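Local coordinates for protein superoxide dismutase [Mn/Fe] (Aeropyrum pernix, PDB 3AK2) that catalyses the dismutation of superoxide to oxygen and hydrogen peroxide at a manganese ion, and as a cambialistic enzyme can work with manganese or iron, at residues E126-G131 with V166-Y171; L162-W167 with G180-N185; P10-N15 with I81-M86. All coordinates share one frame; numbering follows the deposited sequence.

Interaction 1 (E126-G131 with V166-Y171). With MN (manganese (II) ion), chain E.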
loop_
_atom_site.group_PDB
_atom_site.type_symbol
_atom_site.label_atom_id
_atom_site.label_comp_id
_atom_site.label_asym_id
_atom_site.label_seq_id
_atom_site.Cartn_x
_atom_site.Cartn_y
_atom_site.Cartn_z
ATOM N N GLU A 126 -0.693 0.387 -11.826
ATOM C CA GLU A 126 0.553 -0.281 -11.502
ATOM C C GLU A 126 0.257 -1.552 -10.714
ATOM O O GLU A 126 -0.312 -1.496 -9.625
ATOM C CB GLU A 126 1.443 0.652 -10.704
ATOM C CG GLU A 126 2.844 0.135 -10.535
ATOM C CD GLU A 126 3.713 1.134 -9.835
ATOM O OE1 GLU A 126 4.545 1.769 -10.520
ATOM O OE2 GLU A 126 3.545 1.296 -8.605
ATOM N N GLY A 127 0.652 -2.696 -11.260
ATOM C CA GLY A 127 0.199 -3.979 -10.729
ATOM C C GLY A 127 -1.238 -4.224 -11.147
ATOM O O GLY A 127 -1.670 -3.788 -12.214
ATOM N N VAL A 128 -1.988 -4.921 -10.309
ATOM C CA VAL A 128 -3.373 -5.215 -10.633
ATOM C C VAL A 128 -4.293 -4.175 -9.999
ATOM O O VAL A 128 -3.940 -3.547 -8.997
ATOM C CB VAL A 128 -3.760 -6.641 -10.220
ATOM C CG1 VAL A 128 -2.951 -7.657 -11.024
ATOM C CG2 VAL A 128 -3.563 -6.857 -8.724
ATOM N N GLY A 129 -5.459 -3.970 -10.599
ATOM C CA GLY A 129 -6.412 -3.007 -10.077
ATOM C C GLY A 129 -7.527 -2.686 -11.043
ATOM O O GLY A 129 -7.923 -3.532 -11.854
ATOM N N TRP A 130 -8.021 -1.454 -10.952
ATOM C CA TRP A 130 -9.234 -1.025 -11.639
ATOM C C TRP A 130 -9.092 0.391 -12.148
ATOM O O TRP A 130 -8.457 1.223 -11.507
ATOM C CB TRP A 130 -10.424 -1.037 -10.667
ATOM C CG TRP A 130 -10.670 -2.351 -10.027
ATOM C CD1 TRP A 130 -10.006 -2.880 -8.956
ATOM C CD2 TRP A 130 -11.665 -3.314 -10.397
ATOM N NE1 TRP A 130 -10.512 -4.118 -8.652
ATOM C CE2 TRP A 130 -11.533 -4.410 -9.519
ATOM C CE3 TRP A 130 -12.653 -3.358 -11.394
ATOM C CZ2 TRP A 130 -12.347 -5.539 -9.604
ATOM C CZ3 TRP A 130 -13.465 -4.478 -11.472
ATOM C CH2 TRP A 130 -13.302 -5.555 -10.588
ATOM N N GLY A 131 -9.704 0.660 -13.299
ATOM C CA GLY A 131 -10.008 2.029 -13.711
ATOM C C GLY A 131 -11.427 2.340 -13.272
ATOM O O GLY A 131 -12.324 1.516 -13.450
ATOM N N VAL A 166 -8.579 -4.407 -14.478
ATOM C CA VAL A 166 -7.299 -4.646 -15.146
ATOM C C VAL A 166 -6.363 -5.551 -14.344
ATOM O O VAL A 166 -5.146 -5.537 -14.545
ATOM C CB VAL A 166 -6.591 -3.342 -15.609
ATOM C CG1 VAL A 166 -7.372 -2.678 -16.741
ATOM C CG2 VAL A 166 -6.387 -2.376 -14.451
ATOM N N TRP A 167 -6.931 -6.354 -13.446
ATOM C CA TRP A 167 -6.183 -7.493 -12.931
ATOM C C TRP A 167 -5.801 -8.356 -14.123
ATOM O O TRP A 167 -6.538 -8.418 -15.109
ATOM C CB TRP A 167 -7.023 -8.318 -11.971
ATOM C CG TRP A 167 -7.139 -7.744 -10.593
ATOM C CD1 TRP A 167 -7.675 -6.533 -10.244
ATOM C CD2 TRP A 167 -6.735 -8.372 -9.375
ATOM N NE1 TRP A 167 -7.618 -6.369 -8.883
ATOM C CE2 TRP A 167 -7.055 -7.485 -8.322
ATOM C CE3 TRP A 167 -6.132 -9.599 -9.068
ATOM C CZ2 TRP A 167 -6.783 -7.785 -6.982
ATOM C CZ3 TRP A 167 -5.866 -9.899 -7.740
ATOM C CH2 TRP A 167 -6.193 -8.995 -6.713
ATOM N N GLU A 168 -4.659 -9.024 -14.035
ATOM C CA GLU A 168 -4.188 -9.832 -15.158
ATOM C C GLU A 168 -5.183 -10.934 -15.525
ATOM O O GLU A 168 -5.373 -11.221 -16.707
ATOM C CB GLU A 168 -2.785 -10.371 -14.881
ATOM C CG GLU A 168 -1.753 -9.246 -14.778
ATOM C CD GLU A 168 -0.342 -9.717 -14.502
ATOM O OE1 GLU A 168 -0.153 -10.629 -13.669
ATOM O OE2 GLU A 168 0.588 -9.143 -15.110
ATOM N N HIS A 169 -5.846 -11.515 -14.527
ATOM C CA HIS A 169 -6.839 -12.561 -14.787
ATOM C C HIS A 169 -8.015 -12.102 -15.648
ATOM O O HIS A 169 -8.740 -12.934 -16.192
ATOM C CB HIS A 169 -7.346 -13.221 -13.494
ATOM C CG HIS A 169 -8.150 -12.318 -12.601
ATOM N ND1 HIS A 169 -7.745 -11.997 -11.323
ATOM C CD2 HIS A 169 -9.346 -11.703 -12.779
ATOM C CE1 HIS A 169 -8.646 -11.212 -10.758
ATOM N NE2 HIS A 169 -9.627 -11.014 -11.621
ATOM N N ALA A 170 -8.223 -10.791 -15.752
ATOM C CA ALA A 170 -9.318 -10.263 -16.557
ATOM C C ALA A 170 -9.034 -10.323 -18.061
ATOM O O ALA A 170 -9.958 -10.213 -18.869
ATOM C CB ALA A 170 -9.668 -8.832 -16.125
ATOM N N TYR A 171 -7.772 -10.515 -18.442
ATOM C CA TYR A 171 -7.423 -10.435 -19.858
ATOM C C TYR A 171 -6.329 -11.381 -20.351
ATOM O O TYR A 171 -6.216 -11.593 -21.561
ATOM C CB TYR A 171 -7.052 -8.996 -20.232
ATOM C CG TYR A 171 -5.869 -8.428 -19.476
ATOM C CD1 TYR A 171 -4.558 -8.675 -19.893
ATOM C CD2 TYR A 171 -6.060 -7.635 -18.343
ATOM C CE1 TYR A 171 -3.471 -8.150 -19.199
ATOM C CE2 TYR A 171 -4.978 -7.103 -17.647
ATOM C CZ TYR A 171 -3.692 -7.369 -18.073
ATOM O OH TYR A 171 -2.628 -6.832 -17.391
HETATM MN MN MN E . -11.264 -9.543 -11.381
HETATM O O HOH W 1 -10.127 -8.263 -10.131
#

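Interaction 2 (L162-W167 with G180-N185). With MN (manganese (II) ion), chain E.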
loop_
_atom_site.group_PDB
_atom_site.type_symbol
_atom_site.label_atom_id
_atom_site.label_comp_id
_atom_site.label_asym_id
_atom_site.label_seq_id
_atom_site.Cartn_x
_atom_site.Cartn_y
_atom_site.Cartn_z
ATOM N N LEU A 162 -18.886 3.244 -13.215
ATOM C CA LEU A 162 -18.315 2.455 -14.297
ATOM C C LEU A 162 -16.901 2.044 -13.913
ATOM O O LEU A 162 -16.071 2.888 -13.584
ATOM C CB LEU A 162 -18.305 3.242 -15.613
ATOM C CG LEU A 162 -17.630 2.549 -16.804
ATOM C CD1 LEU A 162 -18.317 1.236 -17.183
ATOM C CD2 LEU A 162 -17.586 3.478 -18.001
ATOM N N VAL A 163 -16.637 0.742 -13.962
ATOM C CA VAL A 163 -15.330 0.212 -13.585
ATOM C C VAL A 163 -14.813 -0.738 -14.655
ATOM O O VAL A 163 -15.598 -1.434 -15.311
ATOM C CB VAL A 163 -15.345 -0.508 -12.189
ATOM C CG1 VAL A 163 -15.879 0.416 -11.093
ATOM C CG2 VAL A 163 -16.145 -1.805 -12.231
ATOM N N ILE A 164 -13.497 -0.746 -14.844
ATOM C CA ILE A 164 -12.848 -1.752 -15.679
ATOM C C ILE A 164 -11.814 -2.494 -14.841
ATOM O O ILE A 164 -10.965 -1.883 -14.192
ATOM C CB ILE A 164 -12.214 -1.172 -16.976
ATOM C CG1 ILE A 164 -11.628 -2.309 -17.830
ATOM C CG2 ILE A 164 -11.167 -0.113 -16.652
ATOM C CD1 ILE A 164 -10.950 -1.875 -19.131
ATOM N N ASP A 165 -11.908 -3.814 -14.858
ATOM C CA ASP A 165 -10.977 -4.675 -14.151
ATOM C C ASP A 165 -9.726 -4.837 -15.003
ATOM O O ASP A 165 -9.808 -5.325 -16.139
ATOM C CB ASP A 165 -11.640 -6.031 -13.930
ATOM C CG ASP A 165 -10.868 -6.931 -12.989
ATOM O OD1 ASP A 165 -9.775 -6.558 -12.503
ATOM O OD2 ASP A 165 -11.389 -8.027 -12.731
ATOM N N VAL A 166 -8.579 -4.407 -14.478
ATOM C CA VAL A 166 -7.299 -4.646 -15.146
ATOM C C VAL A 166 -6.363 -5.551 -14.344
ATOM O O VAL A 166 -5.146 -5.537 -14.545
ATOM C CB VAL A 166 -6.591 -3.342 -15.609
ATOM C CG1 VAL A 166 -7.372 -2.678 -16.741
ATOM C CG2 VAL A 166 -6.387 -2.376 -14.451
ATOM N N TRP A 167 -6.931 -6.354 -13.446
ATOM C CA TRP A 167 -6.183 -7.493 -12.931
ATOM C C TRP A 167 -5.801 -8.356 -14.123
ATOM O O TRP A 167 -6.538 -8.418 -15.109
ATOM C CB TRP A 167 -7.023 -8.318 -11.971
ATOM C CG TRP A 167 -7.139 -7.744 -10.593
ATOM C CD1 TRP A 167 -7.675 -6.533 -10.244
ATOM C CD2 TRP A 167 -6.735 -8.372 -9.375
ATOM N NE1 TRP A 167 -7.618 -6.369 -8.883
ATOM C CE2 TRP A 167 -7.055 -7.485 -8.322
ATOM C CE3 TRP A 167 -6.132 -9.599 -9.068
ATOM C CZ2 TRP A 167 -6.783 -7.785 -6.982
ATOM C CZ3 TRP A 167 -5.866 -9.899 -7.740
ATOM C CH2 TRP A 167 -6.193 -8.995 -6.713
ATOM N N GLY A 180 -3.246 -3.029 -23.019
ATOM C CA GLY A 180 -3.708 -1.906 -23.837
ATOM C C GLY A 180 -4.781 -2.307 -24.834
ATOM O O GLY A 180 -5.806 -1.629 -24.969
ATOM N N SER A 181 -4.550 -3.421 -25.524
ATOM C CA SER A 181 -5.524 -3.945 -26.481
ATOM C C SER A 181 -6.809 -4.379 -25.777
ATOM O O SER A 181 -7.903 -4.150 -26.286
ATOM C CB SER A 181 -4.932 -5.106 -27.278
ATOM O OG SER A 181 -5.880 -5.628 -28.189
ATOM N N TYR A 182 -6.675 -4.987 -24.599
ATOM C CA TYR A 182 -7.841 -5.351 -23.798
ATOM C C TYR A 182 -8.712 -4.142 -23.471
ATOM O O TYR A 182 -9.926 -4.180 -23.672
ATOM C CB TYR A 182 -7.414 -6.068 -22.516
ATOM C CG TYR A 182 -8.457 -6.098 -21.417
ATOM C CD1 TYR A 182 -9.646 -6.811 -21.569
ATOM C CD2 TYR A 182 -8.234 -5.434 -20.213
ATOM C CE1 TYR A 182 -10.599 -6.847 -20.553
ATOM C CE2 TYR A 182 -9.176 -5.465 -19.186
ATOM C CZ TYR A 182 -10.353 -6.179 -19.361
ATOM O OH TYR A 182 -11.297 -6.230 -18.357
ATOM N N VAL A 183 -8.084 -3.075 -22.975
ATOM C CA VAL A 183 -8.804 -1.861 -22.586
ATOM C C VAL A 183 -9.519 -1.241 -23.786
ATOM O O VAL A 183 -10.679 -0.836 -23.685
ATOM C CB VAL A 183 -7.857 -0.835 -21.917
ATOM C CG1 VAL A 183 -8.549 0.510 -21.701
ATOM C CG2 VAL A 183 -7.315 -1.385 -20.596
ATOM N N GLU A 184 -8.827 -1.184 -24.923
ATOM C CA GLU A 184 -9.416 -0.648 -26.147
ATOM C C GLU A 184 -10.646 -1.451 -26.581
ATOM O O GLU A 184 -11.670 -0.880 -26.966
ATOM C CB GLU A 184 -8.377 -0.598 -27.272
ATOM C CG GLU A 184 -7.293 0.467 -27.081
ATOM C CD GLU A 184 -7.843 1.886 -27.052
ATOM O OE1 GLU A 184 -8.789 2.187 -27.813
ATOM O OE2 GLU A 184 -7.319 2.707 -26.271
ATOM N N ASN A 185 -10.539 -2.772 -26.496
ATOM C CA ASN A 185 -11.633 -3.663 -26.870
ATOM C C ASN A 185 -12.814 -3.637 -25.901
ATOM O O ASN A 185 -13.964 -3.803 -26.310
ATOM C CB ASN A 185 -11.119 -5.089 -27.052
ATOM C CG ASN A 185 -10.582 -5.333 -28.445
ATOM O OD1 ASN A 185 -11.348 -5.495 -29.392
ATOM N ND2 ASN A 185 -9.261 -5.366 -28.576
HETATM MN MN MN E . -11.264 -9.543 -11.381
HETATM O O HOH W 1 -10.127 -8.263 -10.131
#

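Interaction 3 (P10-N15 with I81-M86). With EDO (1,2-ethanediol), chain G.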
loop_
_atom_site.group_PDB
_atom_site.type_symbol
_atom_site.label_atom_id
_atom_site.label_comp_id
_atom_site.label_asym_id
_atom_site.label_seq_id
_atom_site.Cartn_x
_atom_site.Cartn_y
_atom_site.Cartn_z
ATOM N N PRO A 10 -23.454 -13.080 -7.189
ATOM C CA PRO A 10 -24.570 -12.881 -8.110
ATOM C C PRO A 10 -24.337 -13.644 -9.412
ATOM O O PRO A 10 -23.186 -13.892 -9.777
ATOM C CB PRO A 10 -24.537 -11.376 -8.373
ATOM C CG PRO A 10 -23.100 -11.010 -8.233
ATOM C CD PRO A 10 -22.565 -11.901 -7.135
ATOM N N PRO A 11 -25.421 -14.017 -10.116
ATOM C CA PRO A 11 -25.218 -14.545 -11.462
ATOM C C PRO A 11 -24.788 -13.409 -12.380
ATOM O O PRO A 11 -25.006 -12.239 -12.051
ATOM C CB PRO A 11 -26.615 -15.030 -11.859
ATOM C CG PRO A 11 -27.543 -14.159 -11.075
ATOM C CD PRO A 11 -26.850 -13.954 -9.756
ATOM N N LEU A 12 -24.178 -13.745 -13.512
ATOM C CA LEU A 12 -23.931 -12.748 -14.549
ATOM C C LEU A 12 -25.259 -12.339 -15.193
ATOM O O LEU A 12 -26.227 -13.099 -15.144
ATOM C CB LEU A 12 -22.969 -13.284 -15.613
ATOM C CG LEU A 12 -21.556 -13.664 -15.177
ATOM C CD1 LEU A 12 -20.741 -14.056 -16.385
ATOM C CD2 LEU A 12 -20.882 -12.528 -14.429
ATOM N N PRO A 13 -25.314 -11.130 -15.780
ATOM C CA PRO A 13 -26.512 -10.698 -16.511
ATOM C C PRO A 13 -26.648 -11.323 -17.906
ATOM O O PRO A 13 -27.601 -11.022 -18.624
ATOM C CB PRO A 13 -26.318 -9.177 -16.640
ATOM C CG PRO A 13 -25.100 -8.834 -15.809
ATOM C CD PRO A 13 -24.285 -10.076 -15.764
ATOM N N TYR A 14 -25.698 -12.179 -18.272
ATOM C CA TYR A 14 -25.598 -12.764 -19.614
ATOM C C TYR A 14 -24.793 -14.050 -19.481
ATOM O O TYR A 14 -24.188 -14.300 -18.432
ATOM C CB TYR A 14 -24.896 -11.789 -20.576
ATOM C CG TYR A 14 -23.803 -10.998 -19.888
ATOM C CD1 TYR A 14 -22.594 -11.604 -19.537
ATOM C CD2 TYR A 14 -23.993 -9.663 -19.547
ATOM C CE1 TYR A 14 -21.598 -10.895 -18.875
ATOM C CE2 TYR A 14 -23.000 -8.942 -18.887
ATOM C CZ TYR A 14 -21.810 -9.567 -18.554
ATOM O OH TYR A 14 -20.825 -8.868 -17.893
ATOM N N ASN A 15 -24.786 -14.867 -20.531
ATOM C CA ASN A 15 -24.007 -16.102 -20.537
ATOM C C ASN A 15 -22.503 -15.836 -20.625
ATOM O O ASN A 15 -22.081 -14.740 -21.001
ATOM C CB ASN A 15 -24.466 -17.020 -21.677
ATOM C CG ASN A 15 -25.782 -17.740 -21.375
ATOM O OD1 ASN A 15 -26.378 -18.352 -22.269
ATOM N ND2 ASN A 15 -26.232 -17.681 -20.129
ATOM N N ILE A 81 -20.309 -4.601 -9.552
ATOM C CA ILE A 81 -20.543 -3.472 -10.453
ATOM C C ILE A 81 -20.035 -3.794 -11.868
ATOM O O ILE A 81 -20.696 -3.478 -12.863
ATOM C CB ILE A 81 -19.887 -2.181 -9.908
ATOM C CG1 ILE A 81 -20.472 -1.830 -8.534
ATOM C CG2 ILE A 81 -20.056 -1.026 -10.897
ATOM C CD1 ILE A 81 -19.717 -0.740 -7.793
ATOM N N PHE A 82 -18.878 -4.452 -11.944
ATOM C CA PHE A 82 -18.223 -4.789 -13.213
ATOM C C PHE A 82 -19.119 -5.560 -14.192
ATOM O O PHE A 82 -19.188 -5.209 -15.374
ATOM C CB PHE A 82 -16.933 -5.567 -12.920
ATOM C CG PHE A 82 -16.097 -5.891 -14.134
ATOM C CD1 PHE A 82 -15.631 -4.890 -14.977
ATOM C CD2 PHE A 82 -15.738 -7.213 -14.403
ATOM C CE1 PHE A 82 -14.842 -5.204 -16.091
ATOM C CE2 PHE A 82 -14.944 -7.535 -15.502
ATOM C CZ PHE A 82 -14.499 -6.530 -16.350
ATOM N N TRP A 83 -19.810 -6.595 -13.716
ATOM C CA TRP A 83 -20.589 -7.424 -14.643
ATOM C C TRP A 83 -21.724 -6.667 -15.357
ATOM O O TRP A 83 -21.771 -6.672 -16.588
ATOM C CB TRP A 83 -21.124 -8.700 -13.987
ATOM C CG TRP A 83 -20.150 -9.489 -13.164
ATOM C CD1 TRP A 83 -20.321 -9.881 -11.870
ATOM C CD2 TRP A 83 -18.882 -10.023 -13.583
ATOM N NE1 TRP A 83 -19.239 -10.615 -11.447
ATOM C CE2 TRP A 83 -18.346 -10.725 -12.478
ATOM C CE3 TRP A 83 -18.156 -9.990 -14.782
ATOM C CZ2 TRP A 83 -17.111 -11.368 -12.527
ATOM C CZ3 TRP A 83 -16.923 -10.634 -14.827
ATOM C CH2 TRP A 83 -16.416 -11.313 -13.706
ATOM N N PRO A 84 -22.644 -6.026 -14.601
ATOM C CA PRO A 84 -23.699 -5.265 -15.285
ATOM C C PRO A 84 -23.214 -3.995 -15.992
ATOM O O PRO A 84 -23.946 -3.441 -16.821
ATOM C CB PRO A 84 -24.677 -4.921 -14.160
ATOM C CG PRO A 84 -23.849 -4.932 -12.917
ATOM C CD PRO A 84 -22.813 -5.997 -13.137
ATOM N N ASN A 85 -22.001 -3.539 -15.676
ATOM C CA ASN A 85 -21.346 -2.469 -16.438
ATOM C C ASN A 85 -21.061 -2.889 -17.879
ATOM O O ASN A 85 -20.690 -2.051 -18.703
ATOM C CB ASN A 85 -20.001 -2.088 -15.809
ATOM C CG ASN A 85 -20.095 -1.001 -14.737
ATOM O OD1 ASN A 85 -19.084 -0.693 -14.109
ATOM N ND2 ASN A 85 -21.273 -0.408 -14.537
ATOM N N MET A 86 -21.198 -4.181 -18.172
ATOM C CA MET A 86 -20.982 -4.699 -19.521
ATOM C C MET A 86 -22.259 -5.335 -20.051
ATOM O O MET A 86 -23.171 -5.647 -19.287
ATOM C CB MET A 86 -19.834 -5.712 -19.547
ATOM C CG MET A 86 -18.500 -5.121 -19.118
ATOM S SD MET A 86 -17.105 -6.261 -19.184
ATOM C CE MET A 86 -17.532 -7.433 -17.889
HETATM C C1 EDO G . -23.215 -17.164 -15.006
HETATM O O1 EDO G . -24.261 -16.481 -14.318
HETATM C C2 EDO G . -23.488 -17.157 -16.503
HETATM O O2 EDO G . -24.461 -18.164 -16.796
#

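Interaction 1 (E126-G131 with V166-Y171)
The Trp167 indole lies between Val128 on one face and the metal-bound water on the other. Val128 CG2 sits 3.5 Å from the centroid of the Trp167 six-membered ring, only 10° off the ring normal. This is a CH-pi contact over the middle of the ring. Val128 CG1 is anti to its carbonyl carbon (chi1 -64°), which leaves CG2 over the ring; CG1 lies 3.7 Å from Glu168 N. On the opposite face, water 1 lies 3.0 Å above the plane, toward the rim.

Trp130 closes in from another direction. The edge of Trp167 is turned toward the face of Trp130 in an offset edge-to-face pair, with five-membered rings 5.3 Å apart and planes at 62°. Trp130 NE1 and Trp167 NE1 are 3.7 Å apart; Trp167 NE1 is hydrogen-bonded to Lys149 O.

The backbones meet where strand 129-136 runs beside the end of strand 159-165, in the antiparallel sheet of the C-terminal domain of iron/manganese superoxide dismutases. Val166 N donates to Gly129 O at 2.8 Å. This bond carries the pairing of the two strands one residue past Asp165. Val166 CG2 packs 3.2 Å from the same Gly129 O.

Beyond Trp167 the chain turns toward the metal. His169 NE2 binds manganese at 2.2 Å, together with His31, His79 and Asp165. Trp167 CB covers one face of the His169 ring near its rim. His169 ND1 is hydrogen-bonded to Glu168 OE2 of the second subunit, and Glu168 here returns the bond to His169 of that subunit, linking the second spheres of the two sites across the interface. With the NE2-manganese bond, the ND1 bond is likely to limit rotation of the His169 ring.

Interaction 2 (L162-W167 with G180-N185)
Tyr182 points its ring edge at the end of strand 159-165, with CE2 and OH lying alongside Asp165 O. Tyr182 OH donates to Asp165 O at 2.8 Å, in the carbonyl plane and with a C=O...donor angle of 152°. The side chain reaches the strand because CG is anti to the backbone N (chi1 161°).

Apolar groups pack beside this bond. Ile164 comes to Tyr182 tip to tip, its CD1 4.0 Å from Tyr182 CE2. The same CD1 meets Val183 CG2 at 3.9 Å, where the two side chains cross at about a right angle. Val166 CG1 lies beside it, 4.1 Å from both Tyr182 CE2 and Val183 CG2. Phe118 and Ala122 of helix 111-123 also pack on Ile164.

The contact lays helix 179-186 against an outer strand of the three-stranded sheet. The axes of strand 163-165 and helix 180-185 run at 145°, roughly antiparallel, and come within 10.2 Å. The strand ends at the metal. Asp165 OD2 binds manganese at 2.0 Å, with His31, His79 and His169. Its other oxygen, OD1, accepts from Trp167 N at 3.0 Å in an Asx turn, and takes a weak bond from the metal-bound water.

Asp165 is thus held through both side-chain oxygens and through its backbone carbonyl. Tyr182 does not touch the metal. It is a second-shell residue, and its hydroxyl is likely to steady the backbone from which the Asp165 carboxylate reaches the manganese.

Interaction 3 (P10-N15 with I81-M86)
Tyr14 reaches across to Trp83 and Met86, in the turn that follows helix 62-82. Its CB points toward that turn, and CG lies between the backbone N and the carbonyl carbon (chi1 35°). Farther along the ring, Tyr14 CD2 is 4.1 Å from Met86 O, and Tyr14 CE2 is closer, at 3.3 Å from the same oxygen. Tyr14 CZ comes 4.4 Å from Met86 CB. At the tip, Tyr14 OH donates to Trp83 O at 2.7 Å and touches Met86 CE. Pro13 CD lies over one ring face.

Trp83 O also accepts from Met86 N, which closes a type I turn. The two donors reach it from opposite faces of its plane. An alanine at Tyr14 would probably leave this carbonyl with the turn bond but no hydroxyl, and open a gap beside Met86.

Leu12 CD2 rests over one face of the Trp83 indole, 3.4 Å from the five-membered ring centroid, in a CH-pi contact. Phe82 CD2 covers the opposite face. Pro13 CD abuts Trp83 CB at 3.9 Å. Leu12 N donates to O1 of an ethanediol, probably from the crystallisation liquor, at 2.9 Å.

The contact belongs to the alpha-hairpin domain. Helix 25-54 flanks it: Met28 touches both Tyr14 and Trp83, and Trp83 NE1 is hydrogen-bonded to His36 ND1. Helix 192-205 packs on Pro84, while strand 159-165 lies against Phe82 and Asn85.

Interactions 1 and 2 adjoin, with centres 8 Å apart, and share Val166 and Trp167. They supply two metal ligands, His169 and Asp165, and both contain water 1. Gly131 O and Ile164 N, 2.9 Å apart, probably form a hydrogen bond that continues the strand pairing. Interaction 3 lies in the alpha-hairpin domain, the other two in the C-terminal domain. Its centre is about 15 Å from that of interaction 2 and 18 Å from that of interaction 1. It still meets both: Asn85 OD1 is 2.8 Å from Val163 N, and Phe82 CB packs 3.9 Å from Trp130 CZ3. The nearest Trp83 side-chain atom is about 6 Å from the manganese, between the two domains.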